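Local coordinates for F-BAR domain only protein 1 (Danio rerio, PDB 5JP2) that probably acts in an early step of clathrin-mediated endocytosis and has a mu homology domain that binds an Eps15 peptide, at residues Asn64-Ser76 and Asp96-Ala108. Sequence-based numbering, arbitrary orientation.
Sequences NAPVLSFRLVNIS and DPDTKDFWFNMQA
The F70 ring carries CB of F102 over one face, 4.0 Å from the ring centroid, a CH-pi contact. At its edge lies CE2 of F104. The F70 and F102 planes are tilted 27° from one another and shifted far along each other, with little stacking. The F104 ring meets the carbonyl O of L68 at its edge, while L68 CG packs on F104 CD2 at 3.6 Å. OG of S69 sits over one face of the W103 indole, and V67 CG1 lies at its edge. Turned opposite the backbone N (chi1 176°), that hydroxyl reaches F102 O and donates to it from above the carbonyl plane; F70 N donates to the same O at 3.0 Å. Strands 69-73 and 99-104 are the antiparallel central pair of a four-stranded sheet in the mu homology domain. F70, L72 and F104 face strand 125-137 of the large sheet. On the other face, R71 NH1 forms a salt bridge to D101 OD1 at 3.1 Å. The guanidinium and carboxylate planes stand 86° apart, and OD2 lies over the guanidinium face. D101 OD1 also accepts a hydrogen bond from Q94 NE2. A leucine in place of R71 would probably leave the D101 carboxylate without its cationic mate. L68 N donates a weak hydrogen bond to M106 SD.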
loop_
_atom_site.group_PDB
_atom_site.type_symbol
_atom_site.label_atom_id
_atom_site.label_comp_id
_atom_site.label_asym_id
_atom_site.label_seq_id
_atom_site.Cartn_x
_atom_site.Cartn_y
_atom_site.Cartn_z
ATOM N N ASN B 64 13.667 -0.260 33.572
ATOM C CA ASN B 64 12.714 0.788 33.912
ATOM C C ASN B 64 12.587 1.835 32.813
ATOM O O ASN B 64 12.034 2.909 33.061
ATOM C CB ASN B 64 13.108 1.469 35.225
ATOM C CG ASN B 64 12.733 0.655 36.441
ATOM O OD1 ASN B 64 11.807 -0.155 36.399
ATOM N ND2 ASN B 64 13.446 0.871 37.538
ATOM N N ALA B 65 13.130 1.556 31.631
ATOM C CA ALA B 65 13.153 2.510 30.530
ATOM C C ALA B 65 11.766 3.093 30.276
ATOM O O ALA B 65 10.761 2.382 30.398
ATOM C CB ALA B 65 13.673 1.829 29.265
ATOM N N PRO B 66 11.670 4.375 29.922
ATOM C CA PRO B 66 10.359 5.022 29.778
ATOM C C PRO B 66 9.534 4.429 28.647
ATOM O O PRO B 66 10.051 3.853 27.692
ATOM C CB PRO B 66 10.712 6.481 29.497
ATOM C CG PRO B 66 12.067 6.428 28.951
ATOM C CD PRO B 66 12.769 5.292 29.606
ATOM N N VAL B 67 8.229 4.642 28.751
ATOM C CA VAL B 67 7.244 3.927 27.953
ATOM C C VAL B 67 7.108 4.568 26.579
ATOM O O VAL B 67 6.679 5.717 26.452
ATOM C CB VAL B 67 5.891 3.909 28.672
ATOM C CG1 VAL B 67 4.837 3.230 27.823
ATOM C CG2 VAL B 67 6.030 3.232 30.005
ATOM N N LEU B 68 7.426 3.805 25.549
ATOM C CA LEU B 68 7.199 4.235 24.183
ATOM C C LEU B 68 5.711 4.123 23.874
ATOM O O LEU B 68 5.130 3.047 23.993
ATOM C CB LEU B 68 8.032 3.382 23.235
ATOM C CG LEU B 68 7.829 3.598 21.747
ATOM C CD1 LEU B 68 8.021 5.036 21.398
ATOM C CD2 LEU B 68 8.794 2.748 21.002
ATOM N N SER B 69 5.096 5.232 23.495
ATOM C CA SER B 69 3.662 5.313 23.298
ATOM C C SER B 69 3.364 5.971 21.961
ATOM O O SER B 69 4.070 6.892 21.563
ATOM C CB SER B 69 3.015 6.106 24.411
ATOM O OG SER B 69 1.629 6.250 24.164
ATOM N N PHE B 70 2.340 5.496 21.255
ATOM C CA PHE B 70 1.995 6.099 19.973
ATOM C C PHE B 70 0.488 6.144 19.766
ATOM O O PHE B 70 -0.289 5.555 20.512
ATOM C CB PHE B 70 2.677 5.384 18.812
ATOM C CG PHE B 70 2.206 3.985 18.569
ATOM C CD1 PHE B 70 1.115 3.740 17.755
ATOM C CD2 PHE B 70 2.890 2.914 19.093
ATOM C CE1 PHE B 70 0.695 2.467 17.501
ATOM C CE2 PHE B 70 2.471 1.636 18.840
ATOM C CZ PHE B 70 1.368 1.413 18.036
ATOM N N ARG B 71 0.088 6.878 18.735
ATOM C CA ARG B 71 -1.306 7.160 18.431
ATOM C C ARG B 71 -1.581 6.905 16.953
ATOM O O ARG B 71 -0.789 7.304 16.097
ATOM C CB ARG B 71 -1.604 8.614 18.755
ATOM C CG ARG B 71 -3.040 8.998 18.774
ATOM C CD ARG B 71 -3.195 10.513 18.795
ATOM N NE ARG B 71 -2.574 11.121 19.963
ATOM C CZ ARG B 71 -3.118 11.160 21.171
ATOM N NH1 ARG B 71 -4.304 10.608 21.398
ATOM N NH2 ARG B 71 -2.462 11.742 22.160
ATOM N N LEU B 72 -2.708 6.266 16.645
ATOM C CA LEU B 72 -3.201 6.229 15.270
ATOM C C LEU B 72 -4.226 7.328 15.048
ATOM O O LEU B 72 -5.123 7.526 15.863
ATOM C CB LEU B 72 -3.831 4.883 14.946
ATOM C CG LEU B 72 -3.046 3.627 15.281
ATOM C CD1 LEU B 72 -3.928 2.440 15.006
ATOM C CD2 LEU B 72 -1.788 3.558 14.454
ATOM N N VAL B 73 -4.119 8.016 13.914
ATOM C CA VAL B 73 -4.971 9.159 13.628
ATOM C C VAL B 73 -5.582 9.012 12.249
ATOM O O VAL B 73 -5.066 8.290 11.395
ATOM C CB VAL B 73 -4.205 10.491 13.721
ATOM C CG1 VAL B 73 -3.675 10.701 15.117
ATOM C CG2 VAL B 73 -3.074 10.491 12.742
ATOM N N ASN B 74 -6.691 9.727 12.043
ATOM C CA ASN B 74 -7.464 9.683 10.801
ATOM C C ASN B 74 -7.833 8.249 10.437
ATOM O O ASN B 74 -7.680 7.812 9.297
ATOM C CB ASN B 74 -6.718 10.365 9.654
ATOM C CG ASN B 74 -7.605 10.611 8.452
ATOM O OD1 ASN B 74 -8.824 10.725 8.580
ATOM N ND2 ASN B 74 -7.002 10.680 7.273
ATOM N N ILE B 75 -8.334 7.511 11.423
ATOM C CA ILE B 75 -8.616 6.096 11.269
ATOM C C ILE B 75 -10.094 5.822 11.044
ATOM O O ILE B 75 -10.523 4.675 11.138
ATOM C CB ILE B 75 -8.089 5.314 12.470
ATOM C CG1 ILE B 75 -8.682 5.878 13.750
ATOM C CG2 ILE B 75 -6.580 5.409 12.514
ATOM C CD1 ILE B 75 -8.423 5.028 14.934
ATOM N N SER B 76 -10.900 6.861 10.847
ATOM C CA SER B 76 -12.318 6.666 10.578
ATOM C C SER B 76 -12.567 5.750 9.384
ATOM O O SER B 76 -13.596 5.083 9.346
ATOM C CB SER B 76 -12.998 8.006 10.361
ATOM O OG SER B 76 -12.438 8.660 9.247
ATOM N N ASP B 96 -12.932 7.087 21.189
ATOM C CA ASP B 96 -12.676 8.089 20.165
ATOM C C ASP B 96 -12.667 7.428 18.791
ATOM O O ASP B 96 -11.896 6.487 18.570
ATOM C CB ASP B 96 -11.360 8.809 20.427
ATOM C CG ASP B 96 -11.145 9.994 19.500
ATOM O OD1 ASP B 96 -11.647 9.992 18.361
ATOM O OD2 ASP B 96 -10.491 10.959 19.927
ATOM N N PRO B 97 -13.536 7.849 17.873
ATOM C CA PRO B 97 -13.593 7.197 16.557
ATOM C C PRO B 97 -12.425 7.516 15.643
ATOM O O PRO B 97 -12.102 6.693 14.780
ATOM C CB PRO B 97 -14.906 7.723 15.977
ATOM C CG PRO B 97 -15.034 9.066 16.593
ATOM C CD PRO B 97 -14.521 8.934 17.990
ATOM N N ASP B 98 -11.823 8.698 15.756
ATOM C CA ASP B 98 -10.767 9.115 14.839
ATOM C C ASP B 98 -9.359 8.895 15.365
ATOM O O ASP B 98 -8.403 9.218 14.658
ATOM C CB ASP B 98 -10.932 10.585 14.473
ATOM C CG ASP B 98 -11.694 10.775 13.185
ATOM O OD1 ASP B 98 -11.418 10.026 12.228
ATOM O OD2 ASP B 98 -12.569 11.664 13.134
ATOM N N THR B 99 -9.203 8.377 16.581
ATOM C CA THR B 99 -7.895 8.272 17.211
ATOM C C THR B 99 -7.859 7.062 18.133
ATOM O O THR B 99 -8.864 6.743 18.768
ATOM C CB THR B 99 -7.611 9.558 17.985
ATOM O OG1 THR B 99 -7.244 10.587 17.062
ATOM C CG2 THR B 99 -6.526 9.368 19.003
ATOM N N LYS B 100 -6.705 6.400 18.220
ATOM C CA LYS B 100 -6.537 5.337 19.202
ATOM C C LYS B 100 -5.094 5.255 19.674
ATOM O O LYS B 100 -4.166 5.356 18.874
ATOM C CB LYS B 100 -6.958 3.971 18.659
ATOM C CG LYS B 100 -7.350 3.036 19.789
ATOM C CD LYS B 100 -7.481 1.587 19.380
ATOM C CE LYS B 100 -8.115 0.803 20.515
ATOM N NZ LYS B 100 -7.669 1.325 21.838
ATOM N N ASP B 101 -4.923 4.989 20.963
ATOM C CA ASP B 101 -3.629 4.992 21.619
ATOM C C ASP B 101 -3.153 3.583 21.927
ATOM O O ASP B 101 -3.945 2.687 22.220
ATOM C CB ASP B 101 -3.663 5.777 22.931
ATOM C CG ASP B 101 -3.788 7.257 22.721
ATOM O OD1 ASP B 101 -4.820 7.703 22.201
ATOM O OD2 ASP B 101 -2.835 7.971 23.052
ATOM N N PHE B 102 -1.839 3.413 21.872
ATOM C CA PHE B 102 -1.188 2.164 22.207
ATOM C C PHE B 102 0.070 2.445 23.010
ATOM O O PHE B 102 0.764 3.431 22.770
ATOM C CB PHE B 102 -0.833 1.396 20.946
ATOM C CG PHE B 102 -2.024 0.950 20.171
ATOM C CD1 PHE B 102 -2.640 -0.250 20.459
ATOM C CD2 PHE B 102 -2.533 1.732 19.153
ATOM C CE1 PHE B 102 -3.738 -0.652 19.747
ATOM C CE2 PHE B 102 -3.624 1.330 18.436
ATOM C CZ PHE B 102 -4.229 0.138 18.732
ATOM N N TRP B 103 0.358 1.576 23.971
ATOM C CA TRP B 103 1.580 1.645 24.759
ATOM C C TRP B 103 2.356 0.354 24.588
ATOM O O TRP B 103 1.771 -0.721 24.517
ATOM C CB TRP B 103 1.291 1.868 26.245
ATOM C CG TRP B 103 0.490 3.085 26.496
ATOM C CD1 TRP B 103 0.949 4.289 26.938
ATOM C CD2 TRP B 103 -0.917 3.235 26.311
ATOM N NE1 TRP B 103 -0.085 5.182 27.039
ATOM C CE2 TRP B 103 -1.243 4.560 26.660
ATOM C CE3 TRP B 103 -1.933 2.381 25.888
ATOM C CZ2 TRP B 103 -2.544 5.050 26.597
ATOM C CZ3 TRP B 103 -3.224 2.870 25.826
ATOM C CH2 TRP B 103 -3.518 4.191 26.177
ATOM N N PHE B 104 3.668 0.457 24.537
ATOM C CA PHE B 104 4.494 -0.730 24.484
ATOM C C PHE B 104 4.637 -1.352 25.864
ATOM O O PHE B 104 4.656 -0.660 26.883
ATOM C CB PHE B 104 5.881 -0.401 23.953
ATOM C CG PHE B 104 5.994 -0.485 22.479
ATOM C CD1 PHE B 104 6.304 -1.664 21.865
ATOM C CD2 PHE B 104 5.791 0.634 21.707
ATOM C CE1 PHE B 104 6.406 -1.725 20.512
ATOM C CE2 PHE B 104 5.890 0.565 20.360
ATOM C CZ PHE B 104 6.201 -0.610 19.765
ATOM N N ASN B 105 4.782 -2.670 25.877
ATOM C CA ASN B 105 5.283 -3.369 27.043
ATOM C C ASN B 105 6.802 -3.345 26.959
ATOM O O ASN B 105 7.388 -4.017 26.110
ATOM C CB ASN B 105 4.748 -4.797 27.040
ATOM C CG ASN B 105 5.184 -5.608 28.247
ATOM O OD1 ASN B 105 4.349 -6.188 28.929
ATOM N ND2 ASN B 105 6.473 -5.674 28.504
ATOM N N MET B 106 7.450 -2.605 27.845
ATOM C CA MET B 106 8.867 -2.368 27.613
ATOM C C MET B 106 9.700 -3.591 27.940
ATOM O O MET B 106 10.779 -3.773 27.373
ATOM C CB MET B 106 9.352 -1.161 28.416
ATOM C CG MET B 106 8.659 0.154 28.082
ATOM S SD MET B 106 8.645 0.668 26.359
ATOM C CE MET B 106 10.367 0.750 25.972
ATOM N N GLN B 107 9.203 -4.456 28.812
ATOM C CA GLN B 107 9.923 -5.686 29.117
ATOM C C GLN B 107 9.851 -6.665 27.949
ATOM O O GLN B 107 10.863 -7.233 27.541
ATOM C CB GLN B 107 9.372 -6.303 30.407
ATOM C CG GLN B 107 9.677 -5.488 31.669
ATOM C CD GLN B 107 8.859 -5.924 32.878
ATOM O OE1 GLN B 107 9.355 -6.599 33.776
ATOM N NE2 GLN B 107 7.606 -5.517 32.912
ATOM N N ALA B 108 8.661 -6.861 27.384
ATOM C CA ALA B 108 8.541 -7.710 26.202
ATOM C C ALA B 108 9.299 -7.119 25.019
ATOM O O ALA B 108 10.028 -7.825 24.322
ATOM C CB ALA B 108 7.070 -7.917 25.848
#